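Tryptophanyl-tRNA synthetase (Thermus thermophilus, PDB 2EL7) probably charges tRNA(Trp) with tryptophan at the expense of ATP, as a homodimeric class I aminoacyl-tRNA synthetase. Local coordinates at residues 1-9 with 136-146; 204-214 with 275-286. All blocks are in the same frame, centred on the assembly; numbering follows the deposited sequence.

Contact 1: residues 1-9 with 136-146; sequences MKRVLSGIQ and DILIYKADTVP
Asp143 turns its carboxylate back on the start of the chain and takes two successive amides on one oxygen. Its CG sits between its own N and carbonyl carbon (chi1 63°), which brings OD1 to 2.9 Å from Lys2 N, met on the syn lone pair, and to 3.2 Å from Arg3 N, which comes from well above the carboxylate plane. The other oxygen, OD2, receives the Thr144 hydroxyl, OG1, at 2.5 Å. In return Asp143 N donates to Arg3 O over 2.9 Å. With an alanine here, the amides of Lys2 and Arg3 would probably lose their shared acceptor and the Thr144 hydroxyl would be freer to turn.

Arg3 runs down beside the turn, its guanidinium edge-on to the helix end: NH2 gives an almost straight bond of 2.9 Å to Tyr140 O, which lies in the guanidinium plane, while NE pairs with Asp36. Leu5 reaches further in. Its CB packs on Ala142 CB at 3.6 Å, and CD2 comes down on the last turn of the helix, 3.9 Å from Ile137 CG1. Val4 sets CG2 against Thr144 CB and CG1 against the Pro146 ring. Leu5 N bonds to Thr144 O at 3.0 Å beside the single bridge of Val4 with Thr144.

Helix 124-139 closes in a Schellman motif with Lys141 at C-prime, and strand 144-146 then runs roughly parallel to strand 4-8, their axes at 26°. Such helix-to-parallel-strand returns build the Rossmann-type catalytic domain of class I synthetases; here the predicted ATP-site residue Gln9 and the predicted tryptophan-site residue Asp136 belong to the same two segments.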
loop_
_atom_site.group_PDB
_atom_site.type_symbol
_atom_site.label_atom_id
_atom_site.label_comp_id
_atom_site.label_asym_id
_atom_site.label_seq_id
_atom_site.Cartn_x
_atom_site.Cartn_y
_atom_site.Cartn_z
ATOM N N MET A 1 27.238 -10.871 -0.298
ATOM C CA MET A 1 26.777 -9.484 0.067
ATOM C C MET A 1 27.097 -8.463 -1.021
ATOM O O MET A 1 28.253 -8.060 -1.162
ATOM C CB MET A 1 27.440 -9.052 1.377
ATOM C CG MET A 1 26.978 -7.730 1.950
ATOM S SD MET A 1 27.941 -7.230 3.426
ATOM C CE MET A 1 26.779 -7.404 4.710
ATOM N N LYS A 2 26.093 -8.058 -1.797
ATOM C CA LYS A 2 26.291 -7.048 -2.851
ATOM C C LYS A 2 25.593 -5.729 -2.497
ATOM O O LYS A 2 26.146 -4.647 -2.673
ATOM C CB LYS A 2 25.725 -7.511 -4.196
ATOM C CG LYS A 2 26.428 -8.676 -4.874
ATOM C CD LYS A 2 25.698 -8.972 -6.170
ATOM C CE LYS A 2 26.349 -10.088 -6.959
ATOM N NZ LYS A 2 25.595 -10.340 -8.224
ATOM N N ARG A 3 24.357 -5.816 -2.033
ATOM C CA ARG A 3 23.638 -4.609 -1.672
ATOM C C ARG A 3 22.927 -4.824 -0.366
ATOM O O ARG A 3 22.213 -5.806 -0.186
ATOM C CB ARG A 3 22.620 -4.218 -2.737
ATOM C CG ARG A 3 21.861 -2.955 -2.350
ATOM C CD ARG A 3 20.993 -2.495 -3.482
ATOM N NE ARG A 3 21.810 -1.978 -4.567
ATOM C CZ ARG A 3 21.424 -1.931 -5.835
ATOM N NH1 ARG A 3 22.242 -1.437 -6.732
ATOM N NH2 ARG A 3 20.229 -2.382 -6.208
ATOM N N VAL A 4 23.138 -3.902 0.550
ATOM C CA VAL A 4 22.539 -4.005 1.856
ATOM C C VAL A 4 21.498 -2.920 2.110
ATOM O O VAL A 4 21.658 -1.792 1.663
ATOM C CB VAL A 4 23.643 -3.936 2.955
ATOM C CG1 VAL A 4 23.014 -3.797 4.350
ATOM C CG2 VAL A 4 24.486 -5.206 2.899
ATOM N N LEU A 5 20.410 -3.281 2.782
ATOM C CA LEU A 5 19.411 -2.297 3.125
ATOM C C LEU A 5 19.321 -2.288 4.637
ATOM O O LEU A 5 19.014 -3.317 5.252
ATOM C CB LEU A 5 18.038 -2.622 2.546
ATOM C CG LEU A 5 17.033 -1.551 3.041
ATOM C CD1 LEU A 5 17.286 -0.193 2.374
ATOM C CD2 LEU A 5 15.620 -1.990 2.763
ATOM N N SER A 6 19.614 -1.143 5.245
ATOM C CA SER A 6 19.541 -1.036 6.702
ATOM C C SER A 6 18.500 -0.000 7.117
ATOM O O SER A 6 18.525 1.135 6.648
ATOM C CB SER A 6 20.914 -0.675 7.284
ATOM O OG SER A 6 21.906 -1.621 6.884
ATOM N N GLY A 7 17.592 -0.403 8.004
ATOM C CA GLY A 7 16.545 0.482 8.464
ATOM C C GLY A 7 16.907 1.304 9.677
ATOM O O GLY A 7 17.369 0.768 10.695
ATOM N N ILE A 8 16.684 2.616 9.565
ATOM C CA ILE A 8 16.961 3.575 10.627
ATOM C C ILE A 8 15.645 4.139 11.170
ATOM O O ILE A 8 14.822 4.674 10.412
ATOM C CB ILE A 8 17.818 4.735 10.089
ATOM C CG1 ILE A 8 19.244 4.243 9.836
ATOM C CG2 ILE A 8 17.806 5.931 11.070
ATOM C CD1 ILE A 8 20.150 5.335 9.300
ATOM N N GLN A 9 15.440 4.032 12.476
ATOM C CA GLN A 9 14.204 4.570 13.045
ATOM C C GLN A 9 14.192 6.101 12.966
ATOM O O GLN A 9 15.225 6.752 13.152
ATOM C CB GLN A 9 14.037 4.091 14.494
ATOM C CG GLN A 9 13.854 2.591 14.581
ATOM C CD GLN A 9 12.751 2.107 13.652
ATOM O OE1 GLN A 9 11.657 2.687 13.626
ATOM N NE2 GLN A 9 13.027 1.045 12.879
ATOM N N ASP A 136 10.168 -2.764 0.725
ATOM C CA ASP A 136 11.260 -1.816 0.871
ATOM C C ASP A 136 12.562 -2.581 0.574
ATOM O O ASP A 136 13.428 -2.092 -0.140
ATOM C CB ASP A 136 11.247 -1.264 2.306
ATOM C CG ASP A 136 11.521 0.235 2.379
ATOM O OD1 ASP A 136 11.469 0.928 1.331
ATOM O OD2 ASP A 136 11.781 0.711 3.515
ATOM N N ILE A 137 12.679 -3.790 1.110
ATOM C CA ILE A 137 13.859 -4.613 0.905
ATOM C C ILE A 137 14.001 -5.078 -0.554
ATOM O O ILE A 137 15.071 -4.930 -1.162
ATOM C CB ILE A 137 13.846 -5.876 1.830
ATOM C CG1 ILE A 137 13.970 -5.459 3.299
ATOM C CG2 ILE A 137 14.983 -6.822 1.449
ATOM C CD1 ILE A 137 13.958 -6.620 4.269
ATOM N N LEU A 138 12.922 -5.603 -1.128
ATOM C CA LEU A 138 13.013 -6.088 -2.489
ATOM C C LEU A 138 12.958 -5.050 -3.628
ATOM O O LEU A 138 13.494 -5.297 -4.727
ATOM C CB LEU A 138 11.980 -7.190 -2.690
ATOM C CG LEU A 138 12.122 -8.297 -1.628
ATOM C CD1 LEU A 138 11.018 -9.358 -1.805
ATOM C CD2 LEU A 138 13.514 -8.924 -1.705
ATOM N N ILE A 139 12.338 -3.893 -3.394
ATOM C CA ILE A 139 12.269 -2.878 -4.458
ATOM C C ILE A 139 13.688 -2.443 -4.873
ATOM O O ILE A 139 13.905 -1.992 -6.011
ATOM C CB ILE A 139 11.521 -1.624 -3.999
ATOM C CG1 ILE A 139 11.129 -0.781 -5.205
ATOM C CG2 ILE A 139 12.437 -0.751 -3.116
ATOM C CD1 ILE A 139 9.788 -1.072 -5.737
ATOM N N TYR A 140 14.635 -2.579 -3.938
ATOM C CA TYR A 140 16.029 -2.194 -4.137
ATOM C C TYR A 140 16.920 -3.415 -4.356
ATOM O O TYR A 140 18.158 -3.292 -4.431
ATOM C CB TYR A 140 16.556 -1.413 -2.916
ATOM C CG TYR A 140 15.775 -0.155 -2.581
ATOM C CD1 TYR A 140 15.152 -0.001 -1.335
ATOM C CD2 TYR A 140 15.602 0.843 -3.530
ATOM C CE1 TYR A 140 14.365 1.114 -1.065
ATOM C CE2 TYR A 140 14.830 1.944 -3.275
ATOM C CZ TYR A 140 14.197 2.080 -2.048
ATOM O OH TYR A 140 13.313 3.129 -1.881
ATOM N N LYS A 141 16.286 -4.586 -4.448
ATOM C CA LYS A 141 16.995 -5.841 -4.657
ATOM C C LYS A 141 18.115 -6.024 -3.648
ATOM O O LYS A 141 19.169 -6.537 -3.994
ATOM C CB LYS A 141 17.592 -5.900 -6.067
ATOM C CG LYS A 141 16.839 -6.771 -7.079
ATOM C CD LYS A 141 15.695 -6.042 -7.743
ATOM C CE LYS A 141 14.977 -6.892 -8.808
ATOM N NZ LYS A 141 15.672 -7.019 -10.118
ATOM N N ALA A 142 17.911 -5.587 -2.417
ATOM C CA ALA A 142 18.942 -5.764 -1.388
ATOM C C ALA A 142 19.000 -7.247 -1.039
ATOM O O ALA A 142 17.971 -7.893 -0.943
ATOM C CB ALA A 142 18.612 -4.936 -0.101
ATOM N N ASP A 143 20.192 -7.785 -0.825
ATOM C CA ASP A 143 20.313 -9.203 -0.488
ATOM C C ASP A 143 20.721 -9.407 0.965
ATOM O O ASP A 143 20.787 -10.531 1.448
ATOM C CB ASP A 143 21.328 -9.890 -1.421
ATOM C CG ASP A 143 22.731 -9.323 -1.274
ATOM O OD1 ASP A 143 23.299 -8.822 -2.259
ATOM O OD2 ASP A 143 23.277 -9.372 -0.161
ATOM N N THR A 144 20.997 -8.324 1.677
ATOM C CA THR A 144 21.391 -8.455 3.065
ATOM C C THR A 144 20.720 -7.377 3.889
ATOM O O THR A 144 20.570 -6.228 3.454
ATOM C CB THR A 144 22.909 -8.351 3.210
ATOM O OG1 THR A 144 23.525 -9.337 2.370
ATOM C CG2 THR A 144 23.338 -8.598 4.660
ATOM N N VAL A 145 20.310 -7.745 5.088
ATOM C CA VAL A 145 19.640 -6.799 5.935
ATOM C C VAL A 145 20.093 -6.964 7.366
ATOM O O VAL A 145 19.864 -8.001 7.962
ATOM C CB VAL A 145 18.121 -6.996 5.875
ATOM C CG1 VAL A 145 17.423 -5.901 6.706
ATOM C CG2 VAL A 145 17.631 -6.948 4.428
ATOM N N PRO A 146 20.758 -5.949 7.934
ATOM C CA PRO A 146 21.200 -6.071 9.326
ATOM C C PRO A 146 20.018 -5.912 10.258
ATOM O O PRO A 146 19.235 -4.982 10.110
ATOM C CB PRO A 146 22.210 -4.943 9.473
ATOM C CG PRO A 146 21.700 -3.914 8.530
ATOM C CD PRO A 146 21.293 -4.723 7.316
HETATM O O HOH W 1 16.638 -3.050 8.903
#

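Contact 2: residues 204-214 with 275-286; sequences IGLLEPEESIW and FDHLMEALRPIR
Phe275, Arg286 and Leu206 have the most surface buried here, and each meets the opposite segment in a different way. With CG anti to the backbone N (chi1 179°), the Phe275 ring is carried toward helix 210-218 and held between two side chains: Trp214 covers one face, with Trp214 CE3 3.7 Å from Phe275 CG and the two ring planes inclined at 54°, while Met279 CG of its own helix lies over the opposite face. At the ring edge, Glu210 CG comes to 3.5 Å from Phe275 CZ, so it is the aliphatic part of the glutamate that makes this contact, and Ile213 CG2 approaches the same rim.

Arg286, extended from CG to NE, reaches back across the loop that precedes helix 210-218. Its NE donates to Leu206 O over 3.1 Å in a bent bond (135° at the hydrogen), and Met279 CE, from the same helix, lies over the centre of one face of the guanidinium. The modelled approach of NH1 to Glu208 O is too close to be trusted. Leu206 also packs through both methyls: CD2 meets Leu282 CD2 at 4.2 Å, the two side chains crossing at about a right angle, and CD1 faces Ile285 CD1.

Ile213 ties these parts together as a knob in the hole formed by Phe275, Leu278, Met279 and Leu282. Its CG2 lies 3.7 Å from Leu278 CD2, and its CD1 meets Leu282 CD1 tip to tip.

The contact thus fastens the loop and the start of helix 210-218 onto the middle of helix 267-294. Helix 239-247 packs on Ile204 and Leu278 through Tyr243 and Phe247; beyond Leu206 and Ile285 lie helices 16-33 and 55-72, with the backbone of Ile14, in the predicted 'HIGH' region, hydrogen-bonded to that of Leu206.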
loop_
_atom_site.group_PDB
_atom_site.type_symbol
_atom_site.label_atom_id
_atom_site.label_comp_id
_atom_site.label_asym_id
_atom_site.label_seq_id
_atom_site.Cartn_x
_atom_site.Cartn_y
_atom_site.Cartn_z
ATOM N N ILE A 204 22.358 6.868 27.825
ATOM C CA ILE A 204 23.388 7.882 27.783
ATOM C C ILE A 204 23.435 8.220 26.294
ATOM O O ILE A 204 23.915 7.420 25.480
ATOM C CB ILE A 204 24.753 7.336 28.238
ATOM C CG1 ILE A 204 24.701 6.992 29.729
ATOM C CG2 ILE A 204 25.837 8.395 28.015
ATOM C CD1 ILE A 204 26.030 6.528 30.325
ATOM N N GLY A 205 22.906 9.387 25.936
ATOM C CA GLY A 205 22.870 9.793 24.542
ATOM C C GLY A 205 24.200 10.301 24.024
ATOM O O GLY A 205 25.004 10.849 24.783
ATOM N N LEU A 206 24.441 10.131 22.726
ATOM C CA LEU A 206 25.693 10.587 22.129
ATOM C C LEU A 206 25.776 12.103 22.151
ATOM O O LEU A 206 26.870 12.666 22.192
ATOM C CB LEU A 206 25.822 10.110 20.677
ATOM C CG LEU A 206 25.456 8.659 20.367
ATOM C CD1 LEU A 206 25.856 8.378 18.929
ATOM C CD2 LEU A 206 26.161 7.695 21.318
ATOM N N LEU A 207 24.623 12.765 22.124
ATOM C CA LEU A 207 24.593 14.221 22.109
ATOM C C LEU A 207 24.025 14.808 23.393
ATOM O O LEU A 207 23.819 16.018 23.493
ATOM C CB LEU A 207 23.781 14.714 20.904
ATOM C CG LEU A 207 24.268 14.244 19.520
ATOM C CD1 LEU A 207 23.428 14.943 18.457
ATOM C CD2 LEU A 207 25.761 14.563 19.301
ATOM N N GLU A 208 23.783 13.944 24.372
ATOM C CA GLU A 208 23.235 14.348 25.657
ATOM C C GLU A 208 24.121 15.424 26.275
ATOM O O GLU A 208 25.333 15.400 26.112
ATOM C CB GLU A 208 23.136 13.114 26.572
ATOM C CG GLU A 208 22.442 13.340 27.898
ATOM C CD GLU A 208 22.171 12.045 28.656
ATOM O OE1 GLU A 208 21.869 12.126 29.868
ATOM O OE2 GLU A 208 22.249 10.946 28.057
ATOM N N PRO A 209 23.530 16.404 26.982
ATOM C CA PRO A 209 24.411 17.425 27.567
ATOM C C PRO A 209 25.451 16.823 28.539
ATOM O O PRO A 209 25.140 15.947 29.362
ATOM C CB PRO A 209 23.432 18.360 28.265
ATOM C CG PRO A 209 22.214 18.252 27.423
ATOM C CD PRO A 209 22.117 16.754 27.194
ATOM N N GLU A 210 26.685 17.303 28.423
ATOM C CA GLU A 210 27.794 16.846 29.252
ATOM C C GLU A 210 27.441 16.761 30.738
ATOM O O GLU A 210 27.701 15.758 31.404
ATOM C CB GLU A 210 28.964 17.799 29.067
ATOM C CG GLU A 210 30.270 17.256 29.542
ATOM C CD GLU A 210 31.424 18.186 29.224
ATOM O OE1 GLU A 210 31.479 19.272 29.836
ATOM O OE2 GLU A 210 32.271 17.831 28.365
ATOM N N GLU A 211 26.838 17.827 31.253
ATOM C CA GLU A 211 26.471 17.881 32.656
ATOM C C GLU A 211 25.480 16.788 33.002
ATOM O O GLU A 211 25.390 16.357 34.151
ATOM C CB GLU A 211 25.885 19.257 32.997
ATOM C CG GLU A 211 25.404 19.398 34.441
ATOM C CD GLU A 211 26.448 18.953 35.471
ATOM O OE1 GLU A 211 27.611 19.433 35.393
ATOM O OE2 GLU A 211 26.103 18.132 36.362
ATOM N N SER A 212 24.735 16.336 32.003
ATOM C CA SER A 212 23.743 15.302 32.233
ATOM C C SER A 212 24.352 13.914 32.201
ATOM O O SER A 212 23.955 13.043 32.971
ATOM C CB SER A 212 22.617 15.400 31.209
ATOM O OG SER A 212 21.644 14.414 31.484
ATOM N N ILE A 213 25.308 13.695 31.307
ATOM C CA ILE A 213 25.962 12.392 31.243
ATOM C C ILE A 213 26.752 12.204 32.535
ATOM O O ILE A 213 26.869 11.092 33.056
ATOM C CB ILE A 213 26.923 12.308 30.038
ATOM C CG1 ILE A 213 26.118 12.094 28.746
ATOM C CG2 ILE A 213 27.935 11.193 30.251
ATOM C CD1 ILE A 213 26.908 12.395 27.472
ATOM N N TRP A 214 27.287 13.308 33.050
ATOM C CA TRP A 214 28.069 13.266 34.279
ATOM C C TRP A 214 27.217 12.752 35.429
ATOM O O TRP A 214 27.575 11.765 36.086
ATOM C CB TRP A 214 28.604 14.662 34.622
ATOM C CG TRP A 214 29.432 14.733 35.896
ATOM C CD1 TRP A 214 29.415 15.739 36.828
ATOM C CD2 TRP A 214 30.407 13.784 36.353
ATOM N NE1 TRP A 214 30.313 15.472 37.833
ATOM C CE2 TRP A 214 30.938 14.281 37.569
ATOM C CE3 TRP A 214 30.886 12.563 35.855
ATOM C CZ2 TRP A 214 31.927 13.598 38.295
ATOM C CZ3 TRP A 214 31.870 11.880 36.577
ATOM C CH2 TRP A 214 32.379 12.401 37.785
ATOM N N PHE A 275 34.164 8.974 32.692
ATOM C CA PHE A 275 33.636 10.182 32.091
ATOM C C PHE A 275 34.602 10.763 31.057
ATOM O O PHE A 275 34.254 10.889 29.878
ATOM C CB PHE A 275 33.355 11.212 33.184
ATOM C CG PHE A 275 32.813 12.513 32.672
ATOM C CD1 PHE A 275 31.519 12.599 32.179
ATOM C CD2 PHE A 275 33.602 13.656 32.680
ATOM C CE1 PHE A 275 31.018 13.805 31.699
ATOM C CE2 PHE A 275 33.109 14.876 32.201
ATOM C CZ PHE A 275 31.811 14.945 31.709
ATOM N N ASP A 276 35.816 11.110 31.481
ATOM C CA ASP A 276 36.788 11.678 30.547
ATOM C C ASP A 276 36.939 10.849 29.272
ATOM O O ASP A 276 36.980 11.399 28.158
ATOM C CB ASP A 276 38.173 11.836 31.203
ATOM C CG ASP A 276 38.155 12.791 32.375
ATOM O OD1 ASP A 276 37.386 13.779 32.298
ATOM O OD2 ASP A 276 38.906 12.558 33.359
ATOM N N HIS A 277 37.040 9.532 29.443
ATOM C CA HIS A 277 37.203 8.628 28.310
ATOM C C HIS A 277 35.928 8.564 27.486
ATOM O O HIS A 277 35.976 8.452 26.263
ATOM C CB HIS A 277 37.616 7.236 28.805
ATOM C CG HIS A 277 39.084 7.116 29.081
ATOM N ND1 HIS A 277 39.975 6.587 28.168
ATOM C CD2 HIS A 277 39.829 7.522 30.136
ATOM C CE1 HIS A 277 41.202 6.674 28.651
ATOM N NE2 HIS A 277 41.141 7.238 29.843
ATOM N N LEU A 278 34.785 8.668 28.154
ATOM C CA LEU A 278 33.527 8.629 27.448
ATOM C C LEU A 278 33.385 9.874 26.578
ATOM O O LEU A 278 33.111 9.748 25.394
ATOM C CB LEU A 278 32.365 8.517 28.431
ATOM C CG LEU A 278 31.000 8.601 27.763
ATOM C CD1 LEU A 278 30.906 7.530 26.685
ATOM C CD2 LEU A 278 29.904 8.449 28.805
ATOM N N MET A 279 33.594 11.055 27.162
ATOM C CA MET A 279 33.494 12.336 26.446
ATOM C C MET A 279 34.496 12.454 25.314
ATOM O O MET A 279 34.256 13.150 24.320
ATOM C CB MET A 279 33.719 13.528 27.385
ATOM C CG MET A 279 32.624 13.756 28.425
ATOM S SD MET A 279 30.962 13.531 27.730
ATOM C CE MET A 279 30.941 14.769 26.463
ATOM N N GLU A 280 35.629 11.788 25.460
ATOM C CA GLU A 280 36.630 11.844 24.421
ATOM C C GLU A 280 36.197 10.978 23.237
ATOM O O GLU A 280 36.564 11.249 22.089
ATOM C CB GLU A 280 37.987 11.370 24.970
ATOM C CG GLU A 280 39.155 11.497 23.985
ATOM C CD GLU A 280 39.176 12.850 23.286
ATOM O OE1 GLU A 280 38.977 13.887 23.971
ATOM O OE2 GLU A 280 39.394 12.874 22.053
ATOM N N ALA A 281 35.408 9.942 23.512
ATOM C CA ALA A 281 34.944 9.042 22.458
ATOM C C ALA A 281 33.865 9.709 21.610
ATOM O O ALA A 281 33.845 9.561 20.391
ATOM C CB ALA A 281 34.405 7.741 23.071
ATOM N N LEU A 282 32.976 10.447 22.267
ATOM C CA LEU A 282 31.888 11.136 21.590
ATOM C C LEU A 282 32.335 12.447 20.937
ATOM O O LEU A 282 31.709 12.921 19.987
ATOM C CB LEU A 282 30.791 11.451 22.586
ATOM C CG LEU A 282 30.393 10.339 23.541
ATOM C CD1 LEU A 282 29.431 10.913 24.585
ATOM C CD2 LEU A 282 29.765 9.186 22.762
ATOM N N ARG A 283 33.402 13.035 21.462
ATOM C CA ARG A 283 33.932 14.293 20.956
ATOM C C ARG A 283 33.738 14.467 19.448
ATOM O O ARG A 283 33.050 15.390 19.022
ATOM C CB ARG A 283 35.414 14.413 21.332
ATOM C CG ARG A 283 36.059 15.766 21.082
ATOM C CD ARG A 283 37.529 15.732 21.485
ATOM N NE ARG A 283 38.346 16.532 20.587
ATOM C CZ ARG A 283 38.579 16.230 19.307
ATOM N NH1 ARG A 283 38.059 15.128 18.763
ATOM N NH2 ARG A 283 39.318 17.048 18.555
ATOM N N PRO A 284 34.327 13.584 18.622
ATOM C CA PRO A 284 34.186 13.687 17.159
ATOM C C PRO A 284 32.724 13.615 16.668
ATOM O O PRO A 284 32.353 14.244 15.675
ATOM C CB PRO A 284 35.005 12.503 16.632
ATOM C CG PRO A 284 35.948 12.194 17.757
ATOM C CD PRO A 284 35.124 12.404 18.990
ATOM N N ILE A 285 31.897 12.840 17.349
ATOM C CA ILE A 285 30.509 12.723 16.942
ATOM C C ILE A 285 29.817 14.054 17.189
ATOM O O ILE A 285 29.082 14.560 16.332
ATOM C CB ILE A 285 29.797 11.608 17.744
ATOM C CG1 ILE A 285 30.510 10.269 17.484
ATOM C CG2 ILE A 285 28.323 11.557 17.391
ATOM C CD1 ILE A 285 29.987 9.107 18.308
ATOM N N ARG A 286 30.082 14.627 18.359
ATOM C CA ARG A 286 29.485 15.900 18.765
ATOM C C ARG A 286 29.935 17.071 17.911
ATOM O O ARG A 286 29.137 17.947 17.566
ATOM C CB ARG A 286 29.832 16.193 20.213
ATOM C CG ARG A 286 29.418 15.127 21.163
ATOM C CD ARG A 286 29.550 15.670 22.573
ATOM N NE ARG A 286 28.671 14.928 23.432
ATOM C CZ ARG A 286 28.028 15.444 24.454
ATOM N NH1 ARG A 286 27.232 14.670 25.169
ATOM N NH2 ARG A 286 28.189 16.715 24.765
#

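Overall arrangement
Contact 1 is a buried piece of the nucleotide-binding core, whereas contact 2 lies farther from the chain's centre, on its opposite side, and is only partly buried. Their centres are 31 Å apart and their nearest atoms about 12 Å. They share no segment, yet helix 16-33 borders both: Leu33 touches Val4, and Tyr19 touches Leu206. The chemistry follows the elements joined. Strand beside strand and helix end gives contact 1 an even mix of backbone bonds and bonds made by the Asp143 and Arg3 side chains, round a single beta bridge; helix and loop against helix gives contact 2 interlocking aliphatic and aromatic side chains, with a hydrogen bond from an arginine to a loop carbonyl. Neither is touched by the second subunit.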